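PDB 6CT6: lactate dehydrogenase from Eimeria maxima, which probably catalyses the NADH-dependent reduction of pyruvate to lactate and binds NADH together with the pyruvate analogue oxamate. Local coordinates for residues M158-S161 / S162-R165; P204-E207 / F208-G212; D218-N221 / I222-T226; D300-Q303 / E304-K307; L308-G311 / S312-V316. One frame throughout, in Å; residues are numbered along the deposited sequence.

Contact 1: M158-S161 / S162-R165. With OXM (oxamic acid), chain F.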
loop_
_atom_site.group_PDB
_atom_site.type_symbol
_atom_site.label_atom_id
_atom_site.label_comp_id
_atom_site.label_asym_id
_atom_site.label_seq_id
_atom_site.Cartn_x
_atom_site.Cartn_y
_atom_site.Cartn_z
ATOM N N MET B 158 8.318 -17.073 -1.124
ATOM C CA MET B 158 7.587 -16.388 -2.185
ATOM C C MET B 158 8.234 -15.051 -2.519
ATOM O O MET B 158 8.358 -14.690 -3.696
ATOM C CB MET B 158 6.125 -16.194 -1.779
ATOM C CG MET B 158 5.270 -15.492 -2.833
ATOM S SD MET B 158 5.214 -16.409 -4.384
ATOM C CE MET B 158 3.983 -15.475 -5.294
ATOM N N LEU B 159 8.659 -14.307 -1.496
ATOM C CA LEU B 159 9.328 -13.030 -1.721
ATOM C C LEU B 159 10.703 -13.231 -2.346
ATOM O O LEU B 159 11.046 -12.586 -3.343
ATOM C CB LEU B 159 9.454 -12.269 -0.402
ATOM C CG LEU B 159 10.352 -11.026 -0.414
ATOM C CD1 LEU B 159 9.729 -9.906 -1.228
ATOM C CD2 LEU B 159 10.636 -10.577 1.000
ATOM N N ASP B 160 11.521 -14.099 -1.748
ATOM C CA ASP B 160 12.845 -14.362 -2.302
ATOM C C ASP B 160 12.743 -14.891 -3.728
ATOM O O ASP B 160 13.502 -14.471 -4.612
ATOM C CB ASP B 160 13.596 -15.350 -1.406
ATOM C CG ASP B 160 13.918 -14.771 -0.038
ATOM O OD1 ASP B 160 14.272 -13.576 0.031
ATOM O OD2 ASP B 160 13.811 -15.507 0.968
ATOM N N SER B 161 11.803 -15.809 -3.971
ATOM C CA SER B 161 11.612 -16.345 -5.315
ATOM C C SER B 161 11.170 -15.261 -6.292
ATOM O O SER B 161 11.586 -15.261 -7.459
ATOM C CB SER B 161 10.588 -17.477 -5.286
ATOM O OG SER B 161 11.042 -18.557 -4.488
ATOM N N SER B 162 10.322 -14.329 -5.841
ATOM C CA SER B 162 9.848 -13.280 -6.737
ATOM C C SER B 162 10.988 -12.385 -7.194
ATOM O O SER B 162 10.947 -11.846 -8.306
ATOM C CB SER B 162 8.769 -12.439 -6.056
ATOM O OG SER B 162 9.342 -11.528 -5.129
ATOM N N ARG B 163 12.010 -12.218 -6.355
ATOM C CA ARG B 163 13.150 -11.387 -6.721
ATOM C C ARG B 163 14.035 -12.095 -7.739
ATOM O O ARG B 163 14.465 -11.494 -8.730
ATOM C CB ARG B 163 13.930 -11.019 -5.458
ATOM C CG ARG B 163 13.098 -10.201 -4.476
ATOM C CD ARG B 163 13.712 -10.130 -3.093
ATOM N NE ARG B 163 13.137 -9.041 -2.303
ATOM C CZ ARG B 163 13.292 -8.898 -0.990
ATOM N NH1 ARG B 163 14.000 -9.781 -0.298
ATOM N NH2 ARG B 163 12.733 -7.872 -0.363
ATOM N N LEU B 164 14.321 -13.378 -7.507
ATOM C CA LEU B 164 14.987 -14.190 -8.520
ATOM C C LEU B 164 14.245 -14.120 -9.848
ATOM O O LEU B 164 14.851 -13.895 -10.902
ATOM C CB LEU B 164 15.089 -15.640 -8.040
ATOM C CG LEU B 164 15.562 -16.662 -9.078
ATOM C CD1 LEU B 164 16.952 -16.314 -9.596
ATOM C CD2 LEU B 164 15.542 -18.061 -8.483
ATOM N N ARG B 165 12.922 -14.316 -9.811
ATOM C CA ARG B 165 12.142 -14.375 -11.044
ATOM C C ARG B 165 12.147 -13.036 -11.777
ATOM O O ARG B 165 12.207 -13.002 -13.011
ATOM C CB ARG B 165 10.711 -14.811 -10.734
ATOM C CG ARG B 165 10.587 -16.243 -10.225
ATOM C CD ARG B 165 9.205 -16.525 -9.653
ATOM N NE ARG B 165 8.139 -16.132 -10.577
ATOM C CZ ARG B 165 7.205 -15.214 -10.332
ATOM N NH1 ARG B 165 7.156 -14.570 -9.171
ATOM N NH2 ARG B 165 6.298 -14.947 -11.259
HETATM C C1 OXM F . 13.792 -8.631 4.763
HETATM N N1 OXM F . 14.234 -7.357 5.311
HETATM O O1 OXM F . 13.556 -9.543 5.489
HETATM C C2 OXM F . 13.630 -8.803 3.250
HETATM O O2 OXM F . 14.131 -9.801 2.672
HETATM O O3 OXM F . 12.993 -7.951 2.579
HETATM O O HOH W 1 7.754 -15.912 -6.593
HETATM O O HOH W 2 15.767 -12.023 -1.057
#
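Helix 157-172 lines the oxamate pocket with two side chains one turn apart: Leu-159 lies over one face of the guanidinium of Arg-163. Leu-159 CG sits 3.7 Å from Arg-163 CZ, over the centre of that face. Arg-163 runs extended from CG to NE, so that its group meets the oxamate carboxylate edge-on through two bonds: NH1 to O2 at 3.0 Å and NH2 to O3 at 3.0 Å, both with N-H...O angles of 168°. This two-pronged grip is the classic way lactate dehydrogenases hold their substrate's carboxylate. Asp-160 OD1 makes a long salt bridge to Arg-163 NH1, 3.8 Å, while its OD2 is hydrogen-bonded to ND1 of His-187, whose NE2 is bonded to oxamate; this matches the Asp-His pair of the family. In the backbone, Leu-159 O accepts twice, from Arg-163 N and, at 2.7 Å, from Ser-162 OG. Arg-165 turns away to hydrogen-bond Pro-176 O and to make a salt bridge with Asp-61 of the second subunit.

Contact 2: P204-E207 / F208-G212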
loop_
_atom_site.group_PDB
_atom_site.type_symbol
_atom_site.label_atom_id
_atom_site.label_comp_id
_atom_site.label_asym_id
_atom_site.label_seq_id
_atom_site.Cartn_x
_atom_site.Cartn_y
_atom_site.Cartn_z
ATOM N N PRO B 204 14.027 -25.633 -19.373
ATOM C CA PRO B 204 15.176 -25.372 -18.498
ATOM C C PRO B 204 15.954 -24.137 -18.935
ATOM O O PRO B 204 16.192 -23.912 -20.123
ATOM C CB PRO B 204 16.016 -26.646 -18.629
ATOM C CG PRO B 204 15.037 -27.699 -18.987
ATOM C CD PRO B 204 14.026 -27.022 -19.865
ATOM N N ILE B 205 16.359 -23.330 -17.950
ATOM C CA ILE B 205 17.129 -22.125 -18.243
ATOM C C ILE B 205 18.411 -22.474 -18.985
ATOM O O ILE B 205 18.935 -21.660 -19.755
ATOM C CB ILE B 205 17.419 -21.347 -16.940
ATOM C CG1 ILE B 205 18.073 -19.996 -17.238
ATOM C CG2 ILE B 205 18.296 -22.167 -15.996
ATOM C CD1 ILE B 205 17.147 -19.002 -17.902
ATOM N N GLN B 206 18.940 -23.681 -18.766
ATOM C CA GLN B 206 20.136 -24.109 -19.487
ATOM C C GLN B 206 19.960 -23.972 -20.996
ATOM O O GLN B 206 20.896 -23.582 -21.703
ATOM C CB GLN B 206 20.480 -25.554 -19.127
ATOM C CG GLN B 206 21.839 -25.999 -19.646
ATOM C CD GLN B 206 22.980 -25.254 -18.984
ATOM O OE1 GLN B 206 23.096 -25.239 -17.759
ATOM N NE2 GLN B 206 23.822 -24.615 -19.793
ATOM N N GLU B 207 18.771 -24.296 -21.511
ATOM C CA GLU B 207 18.540 -24.163 -22.946
ATOM C C GLU B 207 18.746 -22.725 -23.399
ATOM O O GLU B 207 19.265 -22.480 -24.494
ATOM C CB GLU B 207 17.132 -24.638 -23.313
ATOM C CG GLU B 207 16.861 -26.108 -23.007
ATOM C CD GLU B 207 15.753 -26.699 -23.870
ATOM O OE1 GLU B 207 15.360 -26.062 -24.873
ATOM O OE2 GLU B 207 15.276 -27.808 -23.550
ATOM N N PHE B 208 18.350 -21.760 -22.567
ATOM C CA PHE B 208 18.567 -20.357 -22.905
ATOM C C PHE B 208 20.037 -19.983 -22.783
ATOM O O PHE B 208 20.538 -19.148 -23.546
ATOM C CB PHE B 208 17.703 -19.471 -22.009
ATOM C CG PHE B 208 16.244 -19.521 -22.349
ATOM C CD1 PHE B 208 15.649 -18.481 -23.041
ATOM C CD2 PHE B 208 15.477 -20.619 -22.004
ATOM C CE1 PHE B 208 14.308 -18.527 -23.369
ATOM C CE2 PHE B 208 14.136 -20.673 -22.329
ATOM C CZ PHE B 208 13.552 -19.624 -23.012
ATOM N N ILE B 209 20.747 -20.589 -21.831
ATOM C CA ILE B 209 22.190 -20.384 -21.744
ATOM C C ILE B 209 22.863 -20.863 -23.024
ATOM O O ILE B 209 23.654 -20.139 -23.641
ATOM C CB ILE B 209 22.760 -21.093 -20.500
ATOM C CG1 ILE B 209 22.164 -20.483 -19.227
ATOM C CG2 ILE B 209 24.281 -20.976 -20.469
ATOM C CD1 ILE B 209 22.469 -21.250 -17.953
ATOM N N ASN B 210 22.545 -22.089 -23.449
ATOM C CA ASN B 210 23.179 -22.650 -24.638
ATOM C C ASN B 210 22.870 -21.831 -25.887
ATOM O O ASN B 210 23.683 -21.796 -26.819
ATOM C CB ASN B 210 22.735 -24.099 -24.834
ATOM C CG ASN B 210 23.140 -24.996 -23.677
ATOM O OD1 ASN B 210 23.991 -24.635 -22.866
ATOM N ND2 ASN B 210 22.533 -26.174 -23.599
ATOM N N LYS B 211 21.713 -21.167 -25.930
ATOM C CA LYS B 211 21.351 -20.346 -27.080
ATOM C C LYS B 211 21.963 -18.952 -27.037
ATOM O O LYS B 211 21.795 -18.196 -27.999
ATOM C CB LYS B 211 19.827 -20.220 -27.178
ATOM C CG LYS B 211 19.125 -21.453 -27.730
ATOM C CD LYS B 211 19.206 -21.514 -29.249
ATOM C CE LYS B 211 18.695 -22.841 -29.790
ATOM N NZ LYS B 211 18.767 -22.895 -31.277
ATOM N N GLY B 212 22.660 -18.593 -25.961
ATOM C CA GLY B 212 23.229 -17.266 -25.844
ATOM C C GLY B 212 22.240 -16.182 -25.487
ATOM O O GLY B 212 22.552 -14.999 -25.651
#
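Three i to i+4 bonds build a short helix here: Ile-209 N to Ile-205 O, Asn-210 N to Gln-206 O at 2.8 Å, and Lys-211 N to Glu-207 O. Gly-212, with its positive phi of 77°, leaves the helical conformation in a Schellman motif, its N bonded back to Ile-209 O. On the outer side the polar pair Gln-206 and Asn-210 bridges one turn. The Gln-206 chain leaves with CG anti to the backbone N (chi1 -170°) and bends at chi2, which swings its amide forward along the helix until NE2 donates to Asn-210 OD1 at 3.1 Å. Asn-210 OD1 lies in the amide plane of Gln-206, yet the donor stands above the plane of the Asn-210 carbonyl, and the two amide planes are 40° apart. The same NE2 rests against Ile-209 CG2 at 3.7 Å, so an apolar branch flanks the polar bridge. On another side, Ile-205 CD1 touches Phe-208 CB at 4.2 Å, the two side chains crossing at about a right angle, while the Phe-208 ring brings its edge to Pro-204 O, 3.9 Å from CD2. The short helix 205-210 follows strand 203-204 directly; Ile-205 and Phe-208 lean on Leu-172 of helix 157-172, and Ile-205 and Ile-209 both pack on Ile-219 of helix 216-237.

Contact 3: D218-N221 / I222-T226. With GLC (alpha-D-glucopyranose), chain E.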
loop_
_atom_site.group_PDB
_atom_site.type_symbol
_atom_site.label_atom_id
_atom_site.label_comp_id
_atom_site.label_asym_id
_atom_site.label_seq_id
_atom_site.Cartn_x
_atom_site.Cartn_y
_atom_site.Cartn_z
ATOM N N ASP B 218 25.689 -13.485 -16.116
ATOM C CA ASP B 218 24.364 -13.049 -15.689
ATOM C C ASP B 218 23.803 -13.983 -14.624
ATOM O O ASP B 218 23.314 -13.534 -13.579
ATOM C CB ASP B 218 23.418 -12.991 -16.886
ATOM C CG ASP B 218 23.916 -12.073 -17.979
ATOM O OD1 ASP B 218 24.783 -11.227 -17.688
ATOM O OD2 ASP B 218 23.439 -12.197 -19.131
ATOM N N ILE B 219 23.861 -15.293 -14.878
ATOM C CA ILE B 219 23.341 -16.263 -13.918
ATOM C C ILE B 219 23.994 -16.063 -12.557
ATOM O O ILE B 219 23.318 -16.040 -11.521
ATOM C CB ILE B 219 23.549 -17.700 -14.435
ATOM C CG1 ILE B 219 22.745 -17.939 -15.721
ATOM C CG2 ILE B 219 23.166 -18.724 -13.359
ATOM C CD1 ILE B 219 21.234 -17.992 -15.530
ATOM N N ASN B 220 25.321 -15.916 -12.533
ATOM C CA ASN B 220 26.014 -15.793 -11.256
ATOM C C ASN B 220 25.661 -14.486 -10.560
ATOM O O ASN B 220 25.500 -14.452 -9.335
ATOM C CB ASN B 220 27.526 -15.893 -11.453
ATOM C CG ASN B 220 28.293 -15.581 -10.185
ATOM O OD1 ASN B 220 28.452 -16.438 -9.317
ATOM N ND2 ASN B 220 28.764 -14.342 -10.065
ATOM N N ASN B 221 25.543 -13.399 -11.324
ATOM C CA ASN B 221 25.205 -12.113 -10.725
ATOM C C ASN B 221 23.811 -12.145 -10.113
ATOM O O ASN B 221 23.587 -11.594 -9.027
ATOM C CB ASN B 221 25.306 -11.011 -11.778
ATOM C CG ASN B 221 25.303 -9.622 -11.171
ATOM O OD1 ASN B 221 25.668 -9.436 -10.010
ATOM N ND2 ASN B 221 24.892 -8.636 -11.959
ATOM N N ILE B 222 22.863 -12.798 -10.790
ATOM C CA ILE B 222 21.494 -12.874 -10.292
ATOM C C ILE B 222 21.432 -13.716 -9.027
ATOM O O ILE B 222 20.690 -13.398 -8.088
ATOM C CB ILE B 222 20.569 -13.424 -11.394
ATOM C CG1 ILE B 222 20.382 -12.367 -12.489
ATOM C CG2 ILE B 222 19.223 -13.875 -10.810
ATOM C CD1 ILE B 222 19.685 -12.876 -13.733
ATOM N N TYR B 223 22.195 -14.811 -8.986
ATOM C CA TYR B 223 22.291 -15.616 -7.772
ATOM C C TYR B 223 22.722 -14.760 -6.589
ATOM O O TYR B 223 22.132 -14.834 -5.505
ATOM C CB TYR B 223 23.272 -16.763 -8.010
ATOM C CG TYR B 223 23.543 -17.655 -6.817
ATOM C CD1 TYR B 223 22.752 -18.765 -6.561
ATOM C CD2 TYR B 223 24.612 -17.404 -5.967
ATOM C CE1 TYR B 223 23.005 -19.592 -5.481
ATOM C CE2 TYR B 223 24.873 -18.223 -4.884
ATOM C CZ TYR B 223 24.066 -19.317 -4.647
ATOM O OH TYR B 223 24.317 -20.139 -3.572
ATOM N N ASN B 224 23.741 -13.923 -6.789
ATOM C CA ASN B 224 24.221 -13.055 -5.718
ATOM C C ASN B 224 23.212 -11.957 -5.410
ATOM O O ASN B 224 22.913 -11.684 -4.241
ATOM C CB ASN B 224 25.568 -12.445 -6.107
ATOM C CG ASN B 224 26.670 -13.478 -6.205
ATOM O OD1 ASN B 224 26.709 -14.433 -5.431
ATOM N ND2 ASN B 224 27.571 -13.293 -7.164
ATOM N N LYS B 225 22.685 -11.305 -6.448
ATOM C CA LYS B 225 21.762 -10.200 -6.222
ATOM C C LYS B 225 20.498 -10.661 -5.508
ATOM O O LYS B 225 19.915 -9.896 -4.730
ATOM C CB LYS B 225 21.430 -9.516 -7.550
ATOM C CG LYS B 225 22.514 -8.543 -8.032
ATOM C CD LYS B 225 22.633 -7.341 -7.087
ATOM C CE LYS B 225 23.822 -6.438 -7.392
ATOM N NZ LYS B 225 24.053 -5.488 -6.264
ATOM N N THR B 226 20.072 -11.906 -5.731
ATOM C CA THR B 226 18.911 -12.429 -5.015
ATOM C C THR B 226 19.166 -12.465 -3.513
ATOM O O THR B 226 18.321 -12.035 -2.717
ATOM C CB THR B 226 18.560 -13.826 -5.533
ATOM O OG1 THR B 226 18.225 -13.752 -6.926
ATOM C CG2 THR B 226 17.380 -14.414 -4.759
HETATM C C1 GLC E . 25.921 -21.656 -6.905
HETATM C C2 GLC E . 24.788 -22.348 -7.741
HETATM C C3 GLC E . 25.096 -22.262 -9.252
HETATM C C4 GLC E . 25.299 -20.801 -9.551
HETATM C C5 GLC E . 26.624 -20.444 -8.908
HETATM C C6 GLC E . 26.928 -19.011 -9.383
HETATM O O1 GLC E . 26.948 -22.578 -6.666
HETATM O O2 GLC E . 24.676 -23.701 -7.392
HETATM O O3 GLC E . 23.985 -22.707 -9.979
HETATM O O4 GLC E . 25.429 -20.628 -10.938
HETATM O O5 GLC E . 26.456 -20.450 -7.502
HETATM O O6 GLC E . 25.806 -18.220 -9.096
#
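Asn-220 and Asn-224, one turn apart, bring two donors together: their ND2 atoms are 3.3 Å apart with no hydrogen bond between them, and their amide planes stand almost perpendicular. The OD1 of Asn-220 turns to the bound glucose instead, coming 3.0 Å from its C6. Next to it, the Tyr-223 ring carries the sugar on one face, with glucose O5 over the ring centre, 3.7 Å above its plane. With chi1 of Tyr-223 near 177°, the ring stands off the helix opposite its own backbone N and reaches the sugar, and Tyr-223 CB lies 3.1 Å from glucose O6. An aromatic platform under a pyranose is a familiar feature of carbohydrate sites; here helix 216-237 supplies it, with Glu-304 hydrogen-bonding the sugar from elsewhere in the chain. Ile-222 leans back over the preceding turn, its CG1 3.3 Å from Asp-218 O, and packs on Leu-164 and Ile-168. Thr-226 N and Thr-226 OG1 reach Ile-222 O from opposite faces of its plane, the hydroxyl at 2.7 Å.

Contact 4: D300-Q303 / E304-K307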
loop_
_atom_site.group_PDB
_atom_site.type_symbol
_atom_site.label_atom_id
_atom_site.label_comp_id
_atom_site.label_asym_id
_atom_site.label_seq_id
_atom_site.Cartn_x
_atom_site.Cartn_y
_atom_site.Cartn_z
ATOM N N ASP B 300 14.531 -33.295 -5.780
ATOM C CA ASP B 300 15.620 -34.251 -5.983
ATOM C C ASP B 300 16.932 -33.484 -6.155
ATOM O O ASP B 300 17.549 -33.449 -7.221
ATOM C CB ASP B 300 15.323 -35.149 -7.178
ATOM C CG ASP B 300 16.334 -36.269 -7.333
ATOM O OD1 ASP B 300 17.022 -36.594 -6.342
ATOM O OD2 ASP B 300 16.437 -36.829 -8.445
ATOM N N LEU B 301 17.350 -32.852 -5.059
ATOM C CA LEU B 301 18.565 -32.051 -5.064
ATOM C C LEU B 301 19.791 -32.923 -5.308
ATOM O O LEU B 301 19.871 -34.071 -4.861
ATOM C CB LEU B 301 18.723 -31.306 -3.735
ATOM C CG LEU B 301 17.632 -30.304 -3.341
ATOM C CD1 LEU B 301 17.891 -29.730 -1.952
ATOM C CD2 LEU B 301 17.546 -29.184 -4.364
ATOM N N ASN B 302 20.760 -32.358 -6.024
ATOM C CA ASN B 302 22.033 -33.021 -6.243
ATOM C C ASN B 302 22.958 -32.765 -5.051
ATOM O O ASN B 302 22.605 -32.075 -4.090
ATOM C CB ASN B 302 22.651 -32.554 -7.561
ATOM C CG ASN B 302 23.031 -31.080 -7.549
ATOM O OD1 ASN B 302 23.198 -30.475 -6.491
ATOM N ND2 ASN B 302 23.177 -30.499 -8.738
ATOM N N GLN B 303 24.169 -33.317 -5.120
ATOM C CA GLN B 303 25.067 -33.277 -3.969
ATOM C C GLN B 303 25.493 -31.850 -3.645
ATOM O O GLN B 303 25.478 -31.439 -2.479
ATOM C CB GLN B 303 26.281 -34.168 -4.229
ATOM C CG GLN B 303 25.916 -35.574 -4.686
ATOM C CD GLN B 303 24.838 -36.202 -3.826
ATOM O OE1 GLN B 303 24.969 -36.283 -2.605
ATOM N NE2 GLN B 303 23.756 -36.639 -4.461
ATOM N N GLU B 304 25.880 -31.074 -4.661
ATOM C CA GLU B 304 26.263 -29.687 -4.414
ATOM C C GLU B 304 25.134 -28.916 -3.743
ATOM O O GLU B 304 25.366 -28.149 -2.801
ATOM C CB GLU B 304 26.664 -28.997 -5.720
ATOM C CG GLU B 304 26.787 -27.477 -5.593
ATOM C CD GLU B 304 27.267 -26.809 -6.865
ATOM O OE1 GLU B 304 27.886 -27.493 -7.706
ATOM O OE2 GLU B 304 27.018 -25.594 -7.023
ATOM N N GLU B 305 23.903 -29.098 -4.223
ATOM C CA GLU B 305 22.775 -28.364 -3.665
ATOM C C GLU B 305 22.494 -28.794 -2.229
ATOM O O GLU B 305 22.193 -27.955 -1.372
ATOM C CB GLU B 305 21.549 -28.562 -4.555
ATOM C CG GLU B 305 21.699 -27.897 -5.922
ATOM C CD GLU B 305 20.763 -28.467 -6.974
ATOM O OE1 GLU B 305 20.021 -29.424 -6.670
ATOM O OE2 GLU B 305 20.779 -27.956 -8.114
ATOM N N LYS B 306 22.597 -30.096 -1.945
ATOM C CA LYS B 306 22.477 -30.564 -0.566
ATOM C C LYS B 306 23.523 -29.909 0.328
ATOM O O LYS B 306 23.234 -29.551 1.475
ATOM C CB LYS B 306 22.616 -32.083 -0.513
ATOM C CG LYS B 306 21.402 -32.849 -1.001
ATOM C CD LYS B 306 21.745 -34.313 -1.201
ATOM C CE LYS B 306 20.533 -35.124 -1.617
ATOM N NZ LYS B 306 20.902 -36.217 -2.554
ATOM N N LYS B 307 24.747 -29.751 -0.180
ATOM C CA LYS B 307 25.795 -29.092 0.593
ATOM C C LYS B 307 25.403 -27.655 0.910
ATOM O O LYS B 307 25.476 -27.216 2.065
ATOM C CB LYS B 307 27.115 -29.135 -0.181
ATOM C CG LYS B 307 28.277 -28.387 0.475
ATOM C CD LYS B 307 29.310 -27.966 -0.562
ATOM C CE LYS B 307 30.451 -27.177 0.062
ATOM N NZ LYS B 307 31.313 -28.018 0.936
#
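Asn-302 OD1 takes the backbone N-H of Glu-305 in a bond of 2.7 Å, with the donor nearly along the C=O axis. The side chain gets there because CG lies between the backbone N and the carbonyl carbon (chi1 65°), which folds the amide back over the first turn. In return, Asn-302 N donates to Glu-305 OE1 at 3.1 Å, arriving from above the carboxylate plane. These reciprocal bonds make a capping box, with Asn-302 as N-cap of helix 303-328, and they occupy the backbone N-H groups of Asn-302 and Glu-305. The two side chains cross at about a right angle, and Glu-305 CG is pressed to 3.0 Å from Asn-302 OD1. Glu-305 OE2 has its own partner, a salt bridge to Arg-196, which probably fixes the carboxylate and helps keep it ionised. Leu-301 closes the buried side, its CD2 3.4 Å from Glu-305 OE1, and the leucine also packs on Leu-194 and Tyr-197. Round the turn, Lys-306 runs alongside Gln-303, pointing the same way, and its NZ makes a weak bond to Leu-301 O, 3.3 Å long. Lys-306 N donates to Asn-302 O at 2.9 Å, the first regular helical bond after the cap. Glu-304 turns outward, where its OE2 hydrogen-bonds O2 of the bound glucose.

Contact 5: L308-G311 / S312-V316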
loop_
_atom_site.group_PDB
_atom_site.type_symbol
_atom_site.label_atom_id
_atom_site.label_comp_id
_atom_site.label_asym_id
_atom_site.label_seq_id
_atom_site.Cartn_x
_atom_site.Cartn_y
_atom_site.Cartn_z
ATOM N N LEU B 308 24.990 -26.904 -0.113
ATOM C CA LEU B 308 24.574 -25.523 0.100
ATOM C C LEU B 308 23.401 -25.445 1.068
ATOM O O LEU B 308 23.393 -24.609 1.980
ATOM C CB LEU B 308 24.218 -24.880 -1.237
ATOM C CG LEU B 308 25.418 -24.675 -2.166
ATOM C CD1 LEU B 308 24.987 -24.464 -3.611
ATOM C CD2 LEU B 308 26.254 -23.498 -1.688
ATOM N N LEU B 309 22.406 -26.318 0.897
ATOM C CA LEU B 309 21.245 -26.283 1.780
ATOM C C LEU B 309 21.628 -26.542 3.232
ATOM O O LEU B 309 20.967 -26.034 4.145
ATOM C CB LEU B 309 20.197 -27.304 1.332
ATOM C CG LEU B 309 18.878 -27.245 2.109
ATOM C CD1 LEU B 309 18.224 -25.877 1.959
ATOM C CD2 LEU B 309 17.929 -28.334 1.648
ATOM N N GLN B 310 22.675 -27.333 3.472
ATOM C CA GLN B 310 23.084 -27.588 4.848
ATOM C C GLN B 310 23.536 -26.301 5.525
ATOM O O GLN B 310 23.390 -26.154 6.744
ATOM C CB GLN B 310 24.189 -28.646 4.889
ATOM C CG GLN B 310 24.423 -29.255 6.273
ATOM C CD GLN B 310 23.190 -29.938 6.842
ATOM O OE1 GLN B 310 22.860 -29.762 8.014
ATOM N NE2 GLN B 310 22.509 -30.727 6.015
ATOM N N GLY B 311 24.079 -25.359 4.750
ATOM C CA GLY B 311 24.352 -24.036 5.288
ATOM C C GLY B 311 23.110 -23.373 5.854
ATOM O O GLY B 311 23.150 -22.779 6.933
ATOM N N SER B 312 21.989 -23.465 5.135
ATOM C CA SER B 312 20.734 -22.933 5.656
ATOM C C SER B 312 20.312 -23.673 6.918
ATOM O O SER B 312 19.952 -23.052 7.925
ATOM C CB SER B 312 19.637 -23.022 4.591
ATOM O OG SER B 312 19.702 -21.930 3.690
ATOM N N ILE B 313 20.356 -25.007 6.884
ATOM C CA ILE B 313 19.923 -25.792 8.036
ATOM C C ILE B 313 20.792 -25.480 9.250
ATOM O O ILE B 313 20.302 -25.420 10.383
ATOM C CB ILE B 313 19.932 -27.295 7.697
ATOM C CG1 ILE B 313 18.980 -27.578 6.530
ATOM C CG2 ILE B 313 19.520 -28.119 8.917
ATOM C CD1 ILE B 313 19.005 -29.014 6.028
ATOM N N ASP B 314 22.094 -25.274 9.037
ATOM C CA ASP B 314 22.968 -24.944 10.159
ATOM C C ASP B 314 22.636 -23.570 10.728
ATOM O O ASP B 314 22.667 -23.376 11.949
ATOM C CB ASP B 314 24.435 -25.005 9.730
ATOM C CG ASP B 314 24.889 -26.413 9.402
ATOM O OD1 ASP B 314 24.236 -27.377 9.857
ATOM O OD2 ASP B 314 25.906 -26.559 8.694
ATOM N N GLU B 315 22.318 -22.604 9.863
ATOM C CA GLU B 315 21.940 -21.281 10.348
ATOM C C GLU B 315 20.721 -21.359 11.261
ATOM O O GLU B 315 20.666 -20.682 12.294
ATOM C CB GLU B 315 21.673 -20.337 9.173
ATOM C CG GLU B 315 21.395 -18.895 9.594
ATOM C CD GLU B 315 21.369 -17.929 8.423
ATOM O OE1 GLU B 315 21.961 -18.243 7.370
ATOM O OE2 GLU B 315 20.752 -16.851 8.559
ATOM N N VAL B 316 19.737 -22.187 10.903
ATOM C CA VAL B 316 18.555 -22.347 11.748
ATOM C C VAL B 316 18.932 -23.012 13.066
ATOM O O VAL B 316 18.505 -22.579 14.143
ATOM C CB VAL B 316 17.467 -23.147 11.005
ATOM C CG1 VAL B 316 16.280 -23.439 11.926
ATOM C CG2 VAL B 316 17.003 -22.389 9.770
#
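Leu-309 and Ile-313 form the tight side of this two-turn piece of helix 303-328, with Ser-312 beside them, while Gln-310 and Asp-314 make up the looser side towards solvent. On the packed side Leu-309 CG lies 4.3 Å from Ile-313 CD1, and Leu-309 CD1 lies 4.1 Å from Ser-312 CB, so the leucine leans forward over the following turn. Its chi1 of -174° sets the branch opposite the backbone N and so forward along the helix. Under the side chains Ile-313 N bonds Leu-309 O at 3.0 Å, and Ile-313 CG1 is 3.5 Å from the same Leu-309 O. On the outer side Asp-314 N donates to Gln-310 O at 2.8 Å, and Asp-314 CG folds back to 3.1 Å from that same Gln-310 O. Glu-315 N to Gly-311 O, 3.1 Å, continues the helix. Although Ser-312 is buried, its hydroxyl is well provided for, with hydrogen bonds to Asn-190 O and Val-186 N; Glu-315 OE1 takes another from Asn-190 ND2, so two neighbouring turns clasp one loop. The apolar face rests on two sheets: Leu-309 and Ile-313 both pack on Leu-282 of strand 281-289, and Leu-308 and Leu-309 rest on Leu-192 of strand 192-193, Leu-308 also reaching the bound glucose.

All five are local contacts within the C-terminal, substrate-binding half of the subunit, four within helices or at a helix end and contact 4 at the capped start of helix 303-328; they follow one another along the chain. Contact 1, on helix 157-172, packs against contact 3, on helix 216-237, with centres 12 Å apart; contact 3 in turn touches contact 2, on the preceding helix 205-210. Contacts 4 and 5 share helix 303-328, their centres also 12 Å apart, and Leu-301 meets Leu-309 where they join. The glucose site uses contacts 3, 4 and 5, drawing residues from two helices, whereas contact 1 contributes Arg-163 to the oxamate site. Contacts 2 and 5, 29 Å apart between centres, mark the extremes.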